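Local structure of apicoplast TIC22, putative (Plasmodium falciparum 3D7, 4E6Z) at residues I77-I82 with Y101-P106; A109-L113 with N127-H131; Q174-A178 with L190-F195; I209-D215 with K254-S260. The protein probably acts as a chaperone in the import of proteins into the apicoplast, the relict plastid of the malaria parasite. All blocks are in the same frame, centred on the assembly; numbering follows the deposited sequence.

Interaction 1: I77-I82 with Y101-P106; sequences IPVFLI and YMFLCP. With GOL (glycerol), chain B.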
loop_
_atom_site.group_PDB
_atom_site.type_symbol
_atom_site.label_atom_id
_atom_site.label_comp_id
_atom_site.label_asym_id
_atom_site.label_seq_id
_atom_site.Cartn_x
_atom_site.Cartn_y
_atom_site.Cartn_z
ATOM N N ILE A 77 -1.809 -7.521 1.885
ATOM C CA ILE A 77 -1.681 -6.072 1.914
ATOM C C ILE A 77 -3.059 -5.408 1.896
ATOM O O ILE A 77 -3.783 -5.503 0.905
ATOM C CB ILE A 77 -0.868 -5.560 0.717
ATOM C CG1 ILE A 77 0.477 -6.288 0.632
ATOM C CG2 ILE A 77 -0.673 -4.053 0.812
ATOM C CD1 ILE A 77 1.196 -6.084 -0.683
ATOM N N PRO A 78 -3.423 -4.738 3.002
ATOM C CA PRO A 78 -4.699 -4.027 3.118
ATOM C C PRO A 78 -4.745 -2.805 2.211
ATOM O O PRO A 78 -3.720 -2.155 2.005
ATOM C CB PRO A 78 -4.721 -3.574 4.585
ATOM C CG PRO A 78 -3.685 -4.407 5.275
ATOM C CD PRO A 78 -2.636 -4.650 4.243
ATOM N N VAL A 79 -5.924 -2.512 1.669
ATOM C CA VAL A 79 -6.163 -1.286 0.916
ATOM C C VAL A 79 -7.465 -0.663 1.417
ATOM O O VAL A 79 -8.420 -1.376 1.744
ATOM C CB VAL A 79 -6.269 -1.555 -0.593
ATOM C CG1 VAL A 79 -6.628 -0.267 -1.348
ATOM C CG2 VAL A 79 -4.977 -2.151 -1.112
ATOM N N PHE A 80 -7.506 0.663 1.480
ATOM C CA PHE A 80 -8.630 1.345 2.105
ATOM C C PHE A 80 -9.369 2.285 1.165
ATOM O O PHE A 80 -8.760 3.007 0.381
ATOM C CB PHE A 80 -8.169 2.090 3.358
ATOM C CG PHE A 80 -7.516 1.202 4.371
ATOM C CD1 PHE A 80 -8.258 0.611 5.380
ATOM C CD2 PHE A 80 -6.157 0.933 4.297
ATOM C CE1 PHE A 80 -7.654 -0.223 6.308
ATOM C CE2 PHE A 80 -5.550 0.102 5.217
ATOM C CZ PHE A 80 -6.297 -0.474 6.227
ATOM N N LEU A 81 -10.695 2.253 1.252
ATOM C CA LEU A 81 -11.540 3.140 0.468
ATOM C C LEU A 81 -12.535 3.847 1.370
ATOM O O LEU A 81 -12.816 3.399 2.481
ATOM C CB LEU A 81 -12.292 2.363 -0.613
ATOM C CG LEU A 81 -11.517 1.677 -1.737
ATOM C CD1 LEU A 81 -11.065 0.306 -1.292
ATOM C CD2 LEU A 81 -12.385 1.553 -2.973
ATOM N N ILE A 82 -13.066 4.963 0.895
ATOM C CA ILE A 82 -14.135 5.644 1.604
ATOM C C ILE A 82 -15.440 5.277 0.903
ATOM O O ILE A 82 -15.537 5.350 -0.321
ATOM C CB ILE A 82 -13.925 7.173 1.646
ATOM C CG1 ILE A 82 -12.733 7.527 2.539
ATOM C CG2 ILE A 82 -15.169 7.869 2.175
ATOM C CD1 ILE A 82 -11.404 7.040 2.028
ATOM N N TYR A 101 -10.663 6.365 -5.359
ATOM C CA TYR A 101 -9.391 6.409 -4.648
ATOM C C TYR A 101 -9.190 5.216 -3.723
ATOM O O TYR A 101 -10.058 4.881 -2.921
ATOM C CB TYR A 101 -9.290 7.711 -3.851
ATOM C CG TYR A 101 -9.211 8.934 -4.730
ATOM C CD1 TYR A 101 -7.997 9.360 -5.247
ATOM C CD2 TYR A 101 -10.352 9.656 -5.058
ATOM C CE1 TYR A 101 -7.917 10.475 -6.060
ATOM C CE2 TYR A 101 -10.283 10.774 -5.872
ATOM C CZ TYR A 101 -9.061 11.177 -6.371
ATOM O OH TYR A 101 -8.977 12.287 -7.177
HETATM N N MSE A 102 -8.035 4.577 -3.843
HETATM C CA MSE A 102 -7.677 3.468 -2.973
HETATM C C MSE A 102 -6.383 3.801 -2.239
HETATM O O MSE A 102 -5.377 4.121 -2.865
HETATM C CB MSE A 102 -7.495 2.203 -3.798
HETATM C CG MSE A 102 -8.678 1.890 -4.678
HETATM SE SE MSE A 102 -8.435 0.260 -5.707
HETATM C CE MSE A 102 -6.821 0.738 -6.700
ATOM N N PHE A 103 -6.416 3.745 -0.913
ATOM C CA PHE A 103 -5.273 4.161 -0.104
ATOM C C PHE A 103 -4.552 2.968 0.515
ATOM O O PHE A 103 -5.182 2.049 1.039
ATOM C CB PHE A 103 -5.719 5.126 0.996
ATOM C CG PHE A 103 -6.375 6.378 0.479
ATOM C CD1 PHE A 103 -5.628 7.522 0.252
ATOM C CD2 PHE A 103 -7.741 6.409 0.219
ATOM C CE1 PHE A 103 -6.224 8.675 -0.227
ATOM C CE2 PHE A 103 -8.347 7.562 -0.257
ATOM C CZ PHE A 103 -7.588 8.700 -0.480
ATOM N N LEU A 104 -3.224 2.984 0.451
ATOM C CA LEU A 104 -2.425 1.953 1.103
ATOM C C LEU A 104 -2.296 2.246 2.593
ATOM O O LEU A 104 -2.027 1.347 3.390
ATOM C CB LEU A 104 -1.050 1.833 0.444
ATOM C CG LEU A 104 -1.034 0.983 -0.829
ATOM C CD1 LEU A 104 0.144 1.335 -1.727
ATOM C CD2 LEU A 104 -1.027 -0.501 -0.480
ATOM N N CYS A 105 -2.500 3.510 2.961
ATOM C CA CYS A 105 -2.448 3.929 4.361
ATOM C C CYS A 105 -3.815 4.419 4.813
ATOM O O CYS A 105 -4.380 5.329 4.206
ATOM C CB CYS A 105 -1.398 5.025 4.567
ATOM S SG CYS A 105 -1.349 5.724 6.238
ATOM N N PRO A 106 -4.348 3.811 5.885
ATOM C CA PRO A 106 -5.713 4.079 6.354
ATOM C C PRO A 106 -5.873 5.513 6.846
ATOM O O PRO A 106 -6.982 6.043 6.835
ATOM C CB PRO A 106 -5.877 3.101 7.522
ATOM C CG PRO A 106 -4.469 2.864 8.003
ATOM C CD PRO A 106 -3.636 2.864 6.763
HETATM C C1 GOL B . -13.390 6.537 -4.179
HETATM O O1 GOL B . -12.902 7.675 -4.855
HETATM C C2 GOL B . -13.343 6.807 -2.688
HETATM O O2 GOL B . -14.652 6.950 -2.185
HETATM C C3 GOL B . -12.652 5.638 -2.014
HETATM O O3 GOL B . -11.653 6.146 -1.160
HETATM O O HOH W 1 -1.679 -1.264 3.540
#

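Interaction 2: A109-L113 with N127-H131; sequences AENML and NIKIH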
loop_
_atom_site.group_PDB
_atom_site.type_symbol
_atom_site.label_atom_id
_atom_site.label_comp_id
_atom_site.label_asym_id
_atom_site.label_seq_id
_atom_site.Cartn_x
_atom_site.Cartn_y
_atom_site.Cartn_z
ATOM N N ALA A 109 -6.715 7.769 4.040
ATOM C CA ALA A 109 -8.143 7.622 3.757
ATOM C C ALA A 109 -8.985 8.407 4.757
ATOM O O ALA A 109 -9.918 9.109 4.374
ATOM C CB ALA A 109 -8.546 6.157 3.768
ATOM N N GLU A 110 -8.653 8.277 6.040
ATOM C CA GLU A 110 -9.309 9.048 7.088
ATOM C C GLU A 110 -9.227 10.541 6.792
ATOM O O GLU A 110 -10.171 11.285 7.044
ATOM C CB GLU A 110 -8.673 8.765 8.451
ATOM C CG GLU A 110 -9.227 7.553 9.173
ATOM C CD GLU A 110 -8.822 7.524 10.634
ATOM O OE1 GLU A 110 -8.077 8.430 11.056
ATOM O OE2 GLU A 110 -9.251 6.605 11.361
ATOM N N ASN A 111 -8.086 10.976 6.270
ATOM C CA ASN A 111 -7.896 12.377 5.937
ATOM C C ASN A 111 -8.851 12.837 4.843
ATOM O O ASN A 111 -9.372 13.943 4.900
ATOM C CB ASN A 111 -6.452 12.648 5.510
ATOM C CG ASN A 111 -6.268 14.044 4.947
ATOM O OD1 ASN A 111 -6.411 15.039 5.659
ATOM N ND2 ASN A 111 -5.971 14.125 3.656
HETATM N N MSE A 112 -9.060 11.995 3.835
HETATM C CA MSE A 112 -9.960 12.354 2.748
HETATM C C MSE A 112 -11.406 12.362 3.226
HETATM O O MSE A 112 -12.172 13.262 2.885
HETATM C CB MSE A 112 -9.802 11.414 1.558
HETATM C CG MSE A 112 -10.553 11.892 0.328
HETATM SE SE MSE A 112 -10.639 10.603 -1.130
HETATM C CE MSE A 112 -11.607 9.197 -0.226
ATOM N N LEU A 113 -11.767 11.358 4.019
ATOM C CA LEU A 113 -13.076 11.314 4.651
ATOM C C LEU A 113 -13.306 12.591 5.460
ATOM O O LEU A 113 -14.368 13.207 5.385
ATOM C CB LEU A 113 -13.196 10.083 5.552
ATOM C CG LEU A 113 -14.483 9.924 6.371
ATOM C CD1 LEU A 113 -14.828 8.446 6.567
ATOM C CD2 LEU A 113 -14.372 10.630 7.712
ATOM N N ASN A 127 -22.963 9.334 6.721
ATOM C CA ASN A 127 -23.115 8.528 5.514
ATOM C C ASN A 127 -21.809 7.952 4.970
ATOM O O ASN A 127 -21.798 7.359 3.893
ATOM C CB ASN A 127 -23.786 9.348 4.412
ATOM C CG ASN A 127 -25.095 9.967 4.857
ATOM O OD1 ASN A 127 -25.897 9.329 5.541
ATOM N ND2 ASN A 127 -25.319 11.217 4.468
ATOM N N ILE A 128 -20.707 8.130 5.689
ATOM C CA ILE A 128 -19.432 7.628 5.176
ATOM C C ILE A 128 -18.569 6.876 6.191
ATOM O O ILE A 128 -18.591 7.157 7.386
ATOM C CB ILE A 128 -18.604 8.729 4.478
ATOM C CG1 ILE A 128 -18.243 9.849 5.449
ATOM C CG2 ILE A 128 -19.358 9.289 3.281
ATOM C CD1 ILE A 128 -17.388 10.911 4.804
ATOM N N LYS A 129 -17.811 5.911 5.688
ATOM C CA LYS A 129 -16.961 5.086 6.529
ATOM C C LYS A 129 -15.746 4.648 5.732
ATOM O O LYS A 129 -15.690 4.830 4.512
ATOM C CB LYS A 129 -17.721 3.841 7.004
ATOM C CG LYS A 129 -17.933 2.813 5.903
ATOM C CD LYS A 129 -18.472 1.498 6.435
ATOM C CE LYS A 129 -18.324 0.401 5.390
ATOM N NZ LYS A 129 -19.556 -0.428 5.265
ATOM N N ILE A 130 -14.779 4.060 6.428
ATOM C CA ILE A 130 -13.611 3.482 5.784
ATOM C C ILE A 130 -13.895 2.009 5.545
ATOM O O ILE A 130 -14.369 1.309 6.437
ATOM C CB ILE A 130 -12.361 3.612 6.673
ATOM C CG1 ILE A 130 -12.142 5.073 7.081
ATOM C CG2 ILE A 130 -11.130 3.028 5.970
ATOM C CD1 ILE A 130 -11.828 5.998 5.929
ATOM N N HIS A 131 -13.614 1.543 4.337
ATOM C CA HIS A 131 -13.813 0.142 4.004
ATOM C C HIS A 131 -12.512 -0.481 3.501
ATOM O O HIS A 131 -11.751 0.150 2.770
ATOM C CB HIS A 131 -14.917 -0.002 2.961
ATOM C CG HIS A 131 -15.204 -1.416 2.582
ATOM N ND1 HIS A 131 -15.605 -2.367 3.499
ATOM C CD2 HIS A 131 -15.164 -2.048 1.384
ATOM C CE1 HIS A 131 -15.780 -3.521 2.885
ATOM N NE2 HIS A 131 -15.522 -3.355 1.599
#

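Interaction 3: Q174-A178 with L190-F195; sequences QLQNA and LMYPVF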
loop_
_atom_site.group_PDB
_atom_site.type_symbol
_atom_site.label_atom_id
_atom_site.label_comp_id
_atom_site.label_asym_id
_atom_site.label_seq_id
_atom_site.Cartn_x
_atom_site.Cartn_y
_atom_site.Cartn_z
ATOM N N GLN A 174 5.265 7.513 3.614
ATOM C CA GLN A 174 6.306 6.657 3.056
ATOM C C GLN A 174 6.877 7.230 1.759
ATOM O O GLN A 174 8.060 7.050 1.467
ATOM C CB GLN A 174 5.795 5.228 2.840
ATOM C CG GLN A 174 5.284 4.552 4.107
ATOM C CD GLN A 174 6.264 4.649 5.266
ATOM O OE1 GLN A 174 7.477 4.515 5.089
ATOM N NE2 GLN A 174 5.741 4.884 6.463
ATOM N N LEU A 175 6.045 7.918 0.983
ATOM C CA LEU A 175 6.522 8.592 -0.221
ATOM C C LEU A 175 7.551 9.642 0.153
ATOM O O LEU A 175 8.546 9.830 -0.546
ATOM C CB LEU A 175 5.367 9.241 -0.978
ATOM C CG LEU A 175 4.566 8.329 -1.908
ATOM C CD1 LEU A 175 3.211 8.960 -2.252
ATOM C CD2 LEU A 175 5.375 8.034 -3.163
ATOM N N GLN A 176 7.307 10.323 1.265
ATOM C CA GLN A 176 8.269 11.277 1.785
ATOM C C GLN A 176 9.540 10.574 2.257
ATOM O O GLN A 176 10.651 10.997 1.936
ATOM C CB GLN A 176 7.665 12.090 2.927
ATOM C CG GLN A 176 8.575 13.201 3.413
ATOM C CD GLN A 176 9.048 14.107 2.286
ATOM O OE1 GLN A 176 8.261 14.857 1.696
ATOM N NE2 GLN A 176 10.343 14.047 1.984
ATOM N N ASN A 177 9.372 9.502 3.025
ATOM C CA ASN A 177 10.505 8.724 3.518
ATOM C C ASN A 177 11.397 8.227 2.385
ATOM O O ASN A 177 12.619 8.148 2.529
ATOM C CB ASN A 177 10.014 7.537 4.352
ATOM C CG ASN A 177 9.495 7.956 5.712
ATOM O OD1 ASN A 177 9.807 9.037 6.198
ATOM N ND2 ASN A 177 8.706 7.094 6.338
ATOM N N ALA A 178 10.778 7.901 1.255
ATOM C CA ALA A 178 11.488 7.310 0.126
ATOM C C ALA A 178 12.336 8.323 -0.645
ATOM O O ALA A 178 13.347 7.961 -1.246
ATOM C CB ALA A 178 10.509 6.613 -0.809
ATOM N N LEU A 190 9.456 8.161 -8.820
ATOM C CA LEU A 190 8.988 7.572 -7.568
ATOM C C LEU A 190 7.486 7.312 -7.635
ATOM O O LEU A 190 6.691 8.247 -7.736
ATOM C CB LEU A 190 9.309 8.482 -6.382
ATOM C CG LEU A 190 8.705 8.038 -5.047
ATOM C CD1 LEU A 190 9.206 6.652 -4.656
ATOM C CD2 LEU A 190 8.996 9.054 -3.953
HETATM N N MSE A 191 7.103 6.041 -7.579
HETATM C CA MSE A 191 5.707 5.664 -7.765
HETATM C C MSE A 191 5.086 5.010 -6.533
HETATM O O MSE A 191 4.404 5.669 -5.746
HETATM C CB MSE A 191 5.564 4.745 -8.981
HETATM C CG MSE A 191 5.446 5.477 -10.309
HETATM SE SE MSE A 191 3.654 6.191 -10.633
HETATM C CE MSE A 191 3.663 7.706 -9.396
ATOM N N TYR A 192 5.313 3.711 -6.384
ATOM C CA TYR A 192 4.752 2.961 -5.268
ATOM C C TYR A 192 5.870 2.337 -4.450
ATOM O O TYR A 192 6.204 1.165 -4.625
ATOM C CB TYR A 192 3.791 1.888 -5.771
ATOM C CG TYR A 192 2.645 2.439 -6.586
ATOM C CD1 TYR A 192 1.478 2.871 -5.973
ATOM C CD2 TYR A 192 2.733 2.532 -7.968
ATOM C CE1 TYR A 192 0.424 3.378 -6.717
ATOM C CE2 TYR A 192 1.684 3.033 -8.719
ATOM C CZ TYR A 192 0.531 3.455 -8.088
ATOM O OH TYR A 192 -0.509 3.958 -8.832
ATOM N N PRO A 193 6.451 3.131 -3.545
ATOM C CA PRO A 193 7.643 2.745 -2.785
ATOM C C PRO A 193 7.451 1.537 -1.861
ATOM O O PRO A 193 6.433 1.398 -1.179
ATOM C CB PRO A 193 7.949 4.003 -1.958
ATOM C CG PRO A 193 6.646 4.739 -1.885
ATOM C CD PRO A 193 5.985 4.485 -3.201
ATOM N N VAL A 194 8.444 0.657 -1.872
ATOM C CA VAL A 194 8.618 -0.335 -0.822
ATOM C C VAL A 194 10.099 -0.320 -0.460
ATOM O O VAL A 194 10.939 -0.002 -1.300
ATOM C CB VAL A 194 8.160 -1.747 -1.252
ATOM C CG1 VAL A 194 6.635 -1.836 -1.244
ATOM C CG2 VAL A 194 8.706 -2.090 -2.624
ATOM N N PHE A 195 10.411 -0.640 0.791
ATOM C CA PHE A 195 11.776 -0.534 1.293
ATOM C C PHE A 195 12.380 -1.902 1.602
ATOM O O PHE A 195 11.682 -2.814 2.040
ATOM C CB PHE A 195 11.803 0.332 2.556
ATOM C CG PHE A 195 11.160 1.680 2.383
ATOM C CD1 PHE A 195 11.918 2.785 2.028
ATOM C CD2 PHE A 195 9.797 1.842 2.577
ATOM C CE1 PHE A 195 11.325 4.025 1.864
ATOM C CE2 PHE A 195 9.200 3.081 2.421
ATOM C CZ PHE A 195 9.965 4.175 2.066
#

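Interaction 4: I209-D215 with K254-S260; sequences IIPLFFD and KFGFVPS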
loop_
_atom_site.group_PDB
_atom_site.type_symbol
_atom_site.label_atom_id
_atom_site.label_comp_id
_atom_site.label_asym_id
_atom_site.label_seq_id
_atom_site.Cartn_x
_atom_site.Cartn_y
_atom_site.Cartn_z
ATOM N N ILE A 209 13.786 -15.569 2.132
ATOM C CA ILE A 209 13.579 -14.514 1.147
ATOM C C ILE A 209 13.934 -13.137 1.705
ATOM O O ILE A 209 14.257 -12.994 2.885
ATOM C CB ILE A 209 12.120 -14.492 0.651
ATOM C CG1 ILE A 209 11.175 -14.125 1.796
ATOM C CG2 ILE A 209 11.740 -15.836 0.045
ATOM C CD1 ILE A 209 9.711 -14.300 1.458
ATOM N N ILE A 210 13.878 -12.125 0.847
ATOM C CA ILE A 210 14.136 -10.755 1.269
ATOM C C ILE A 210 12.834 -10.042 1.616
ATOM O O ILE A 210 11.913 -9.989 0.801
ATOM C CB ILE A 210 14.889 -9.956 0.185
ATOM C CG1 ILE A 210 16.318 -10.481 0.036
ATOM C CG2 ILE A 210 14.891 -8.460 0.519
ATOM C CD1 ILE A 210 17.144 -9.730 -0.983
ATOM N N PRO A 211 12.755 -9.492 2.836
ATOM C CA PRO A 211 11.560 -8.780 3.298
ATOM C C PRO A 211 11.412 -7.450 2.569
ATOM O O PRO A 211 12.381 -6.699 2.454
ATOM C CB PRO A 211 11.847 -8.528 4.784
ATOM C CG PRO A 211 13.050 -9.358 5.119
ATOM C CD PRO A 211 13.816 -9.500 3.854
ATOM N N LEU A 212 10.206 -7.170 2.088
ATOM C CA LEU A 212 9.920 -5.947 1.354
ATOM C C LEU A 212 8.890 -5.148 2.139
ATOM O O LEU A 212 7.720 -5.526 2.197
ATOM C CB LEU A 212 9.361 -6.295 -0.022
ATOM C CG LEU A 212 10.065 -5.716 -1.240
ATOM C CD1 LEU A 212 11.569 -5.786 -1.074
ATOM C CD2 LEU A 212 9.616 -6.467 -2.475
ATOM N N PHE A 213 9.324 -4.045 2.742
ATOM C CA PHE A 213 8.482 -3.319 3.686
ATOM C C PHE A 213 7.781 -2.129 3.060
ATOM O O PHE A 213 8.403 -1.334 2.357
ATOM C CB PHE A 213 9.304 -2.839 4.885
ATOM C CG PHE A 213 9.956 -3.945 5.652
ATOM C CD1 PHE A 213 9.324 -4.517 6.744
ATOM C CD2 PHE A 213 11.204 -4.417 5.283
ATOM C CE1 PHE A 213 9.928 -5.539 7.454
ATOM C CE2 PHE A 213 11.812 -5.433 5.986
ATOM C CZ PHE A 213 11.174 -5.998 7.073
ATOM N N PHE A 214 6.484 -2.006 3.330
ATOM C CA PHE A 214 5.745 -0.819 2.926
ATOM C C PHE A 214 6.097 0.360 3.827
ATOM O O PHE A 214 6.218 1.487 3.358
ATOM C CB PHE A 214 4.233 -1.080 2.904
ATOM C CG PHE A 214 3.765 -1.753 1.647
ATOM C CD1 PHE A 214 3.328 -1.005 0.565
ATOM C CD2 PHE A 214 3.789 -3.133 1.534
ATOM C CE1 PHE A 214 2.907 -1.622 -0.603
ATOM C CE2 PHE A 214 3.374 -3.756 0.371
ATOM C CZ PHE A 214 2.935 -3.000 -0.700
ATOM N N ASP A 215 6.274 0.090 5.117
ATOM C CA ASP A 215 6.689 1.123 6.059
ATOM C C ASP A 215 8.188 1.075 6.341
ATOM O O ASP A 215 8.719 0.049 6.770
ATOM C CB ASP A 215 5.901 1.020 7.367
ATOM C CG ASP A 215 4.466 1.506 7.223
ATOM O OD1 ASP A 215 3.985 1.614 6.074
ATOM O OD2 ASP A 215 3.823 1.780 8.261
ATOM N N LYS A 254 11.902 -14.364 -4.851
ATOM C CA LYS A 254 12.948 -14.035 -3.891
ATOM C C LYS A 254 12.532 -12.939 -2.911
ATOM O O LYS A 254 13.297 -12.575 -2.016
ATOM C CB LYS A 254 14.219 -13.622 -4.637
ATOM C CG LYS A 254 13.974 -12.601 -5.739
ATOM C CD LYS A 254 15.131 -12.546 -6.726
ATOM C CE LYS A 254 14.842 -11.563 -7.854
ATOM N NZ LYS A 254 15.911 -11.559 -8.894
ATOM N N PHE A 255 11.321 -12.417 -3.079
ATOM C CA PHE A 255 10.831 -11.334 -2.229
ATOM C C PHE A 255 9.596 -11.722 -1.421
ATOM O O PHE A 255 8.758 -12.505 -1.871
ATOM C CB PHE A 255 10.517 -10.087 -3.064
ATOM C CG PHE A 255 11.733 -9.350 -3.537
ATOM C CD1 PHE A 255 12.463 -8.560 -2.666
ATOM C CD2 PHE A 255 12.143 -9.438 -4.857
ATOM C CE1 PHE A 255 13.588 -7.877 -3.098
ATOM C CE2 PHE A 255 13.267 -8.756 -5.297
ATOM C CZ PHE A 255 13.990 -7.974 -4.415
ATOM N N GLY A 256 9.495 -11.161 -0.221
ATOM C CA GLY A 256 8.302 -11.290 0.592
ATOM C C GLY A 256 7.789 -9.919 0.992
ATOM O O GLY A 256 8.563 -9.061 1.410
ATOM N N PHE A 257 6.483 -9.707 0.854
ATOM C CA PHE A 257 5.879 -8.427 1.211
ATOM C C PHE A 257 5.550 -8.348 2.695
ATOM O O PHE A 257 4.901 -9.238 3.245
ATOM C CB PHE A 257 4.612 -8.169 0.388
ATOM C CG PHE A 257 4.883 -7.705 -1.013
ATOM C CD1 PHE A 257 5.452 -6.462 -1.246
ATOM C CD2 PHE A 257 4.557 -8.501 -2.098
ATOM C CE1 PHE A 257 5.705 -6.028 -2.536
ATOM C CE2 PHE A 257 4.806 -8.072 -3.390
ATOM C CZ PHE A 257 5.381 -6.834 -3.609
ATOM N N VAL A 258 6.006 -7.281 3.341
ATOM C CA VAL A 258 5.623 -7.006 4.718
ATOM C C VAL A 258 4.747 -5.755 4.780
ATOM O O VAL A 258 5.240 -4.634 4.657
ATOM C CB VAL A 258 6.847 -6.816 5.635
ATOM C CG1 VAL A 258 6.391 -6.549 7.064
ATOM C CG2 VAL A 258 7.777 -8.037 5.575
ATOM N N PRO A 259 3.435 -5.949 4.969
ATOM C CA PRO A 259 2.483 -4.837 5.036
ATOM C C PRO A 259 2.812 -3.874 6.171
ATOM O O PRO A 259 3.441 -4.261 7.152
ATOM C CB PRO A 259 1.150 -5.533 5.333
ATOM C CG PRO A 259 1.348 -6.954 4.928
ATOM C CD PRO A 259 2.784 -7.254 5.177
ATOM N N SER A 260 2.388 -2.626 6.031
ATOM C CA SER A 260 2.466 -1.675 7.127
ATOM C C SER A 260 1.804 -2.286 8.352
ATOM O O SER A 260 0.637 -2.667 8.300
ATOM C CB SER A 260 1.752 -0.375 6.750
ATOM O OG SER A 260 1.625 0.480 7.872
HETATM O O HOH W 2 5.953 -2.369 6.365
#

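Interaction 1: I77-I82 with Y101-P106
The carbonyl oxygen of Phe103 takes the N-H of Phe80 (N to O 2.7 Å) in the plane of its C=O, while the CA of Val79 offers a longer CA-H...O contact to the same oxygen. The return bond, Phe103 N to Phe80 O at 2.8 Å, is nearly straight, 173° at the hydrogen, and completes one antiparallel hydrogen-bonded pair. This is a single bridge, for the strands diverge on both sides of it, their axes 139° apart. Where they part toward Ile82 and Tyr101 sits a glycerol, probably from the crystallisation liquor: its O3 accepts from Ile82 N at 2.8 Å, its O2 donates to Ile82 O, and Tyr101 N gives O1 a weak hydrogen bond. At the other end one water donates to both Pro78 O and Leu104 O.

Side chains pack on both faces. The Phe80 ring has Pro106 over one face, with CB 3.7 Å from the ring centroid and only 6° off the normal, a CH-pi contact. Tyr266 of helix 261-272 also meets this ring. On the other face Val79 CG1 reaches Met102 CB (3.6 Å), and Ile77 CG2 touches Leu104 CD2.

Two backbone bonds thus tie strand 78-83 to strand 97-103; the rest of the buried join is apolar packing, with one water linking the carbonyls at one splayed end and, in this crystal, a glycerol at the other.

Interaction 2: A109-L113 with N127-H131
Leu113 and Ile128 meet where helix 106-119 packs on strand 129-134 and the loop residue just before it, a helix-on-strand arrangement within the Tic22-like fold; the two short axes run roughly antiparallel, 148° apart and 9.0 Å at closest approach. The strand pairs with strand 78-83, so the helix covers one face of this two-stranded antiparallel sheet.

Across the interface the contacts are apolar, and no hydrogen bond joins the segments. Ala109 and Leu113, one turn apart and linked by the helical bond from Leu113 N to Ala109 O, both direct their side chains at the strand. The CD1 methyl of Ile130 is their common partner, 3.9 Å from Ala109 CB and equally far from Leu113 CD1. It also lies against the backbone between Ala109 and Glu110. Tyr266 and Leu270 of helix 261-272 press on Ile130 as well.

Polar groups are satisfied at the margins. Glu110 OE2 forms a salt bridge with Lys269 and a hydrogen bond with Tyr266, which link the helix to helix 261-272, while Lys129, whose side chain starts away from the helix, hydrogen-bonds through NZ to Ser87.

The tightest packing is at Leu113. Its CG stands anti to the backbone N (chi1 176°), which carries the branch out to Ile128. The two side chains run alongside in opposing senses, and Ile128 CD1 presses to 3.4 Å from Leu113 CG, a tight fit for two carbons.

Interaction 3: Q174-A178 with L190-F195
Ala178 and Phe195 meet where helix 172-179 packs over the start of strand 193-203, a strand of the four-stranded mixed sheet; the short axes are inclined at 66°. The buried side of this helix-on-sheet contact is formed by Gln174, Ala178, Pro193 and Phe195. Ala178 CB rests against Pro193 CB and Phe195 CZ, each 3.8 Å away, and the edge of the phenyl ring points into the helix, with Ala178 CA near the ring plane, 3.7 Å from Phe195 CE1. Backbone Gln174 O lies in that plane too, 3.5 Å from Phe195 CZ. Leu216 and Leu219 of helix 216-227 add to the packing of the ring.

The outer side is less enclosed: Leu175 and Leu190 are partly exposed, although their contacts are just as short. Pro193 belongs to both sides, for Leu175 CD2 comes to 3.6 Å from Pro193 CD, and the same methyl also reaches Leu190 CG. Leu190 in turn brings CD2 to Leu175 O, 3.5 Å away. Beyond it Met191 is exposed and poorly ordered, its side chain starting away from the helix.

At the inner end the Gln174 side chain folds back at its second torsion, which brings its amide to the phenyl with the two planes 86° apart. Leu216 N donates to OE1, and Glu217 takes the NE2 group. A further donor, Asn177 ND2, reaches Gln174 OE1 at 3.1 Å from above the carbonyl plane, 52° out of it.

Interaction 4: I209-D215 with K254-S260
Leu212 and Phe255 meet on one face of a parallel strand pair, 208-213 beside 255-258, where Leu212 has an unusual chi1 of -125° that sets CD1 3.3 Å from Phe255 CD1. Its CD2 reaches Phe257 CE1, and Ile210 CG2 runs beside the Phe255 ring, near CE1. Met243 and Leu246 of helix 243-247 cover this face.

On the other face the Phe213 ring lies beside Val258, with CG2 above its face in a CH-pi contact. Ile209, its CG1 set between backbone N and carbonyl carbon (chi1 65°), drives CD1 to 3.4 Å from Gly256 CA, filling the place a side chain there would take. The backbone ladder alternates, as in Gly256 N to Ile210 O and Val258 N to Leu212 O (2.7 Å).

Phe214, just past its strand, meets the Phe257 ring obliquely, their planes at 35°. Ser260 OG donates to Asp215 OD2 at 2.6 Å from above the carboxylate plane. The same hydroxyl weakly caps the start of helix 261-272.

Backbone bonds therefore fix the parallel register, aromatic and aliphatic side chains pack on both faces, and the short Ser260–Asp215 bond ties together the starts of two helices.

Overall arrangement
Along the chain the four contacts follow in series, interactions 1 and 2 lying in one part of the molecule and interactions 3 and 4 in the other. Interactions 1 and 2, centres about 10 Å apart, share the sheet of strands 78-83 and 129-134, which interaction 1 joins to the three-stranded sheet containing strand 97-103. Interactions 3 and 4, centres about 13 Å apart, share the four-stranded mixed sheet, in which strands 193-203 and 208-213 are neighbours. The parts meet between interactions 1 and 4, centres about 18 Å apart, where Ile77 packs on Phe214 and Phe257. Helix 261-272, which follows interaction 4, is a second link, packing on Phe80, Pro106 and Ile130. Interactions 2 and 4, centres about 27 Å apart, lie on opposite sides of the chain's centre.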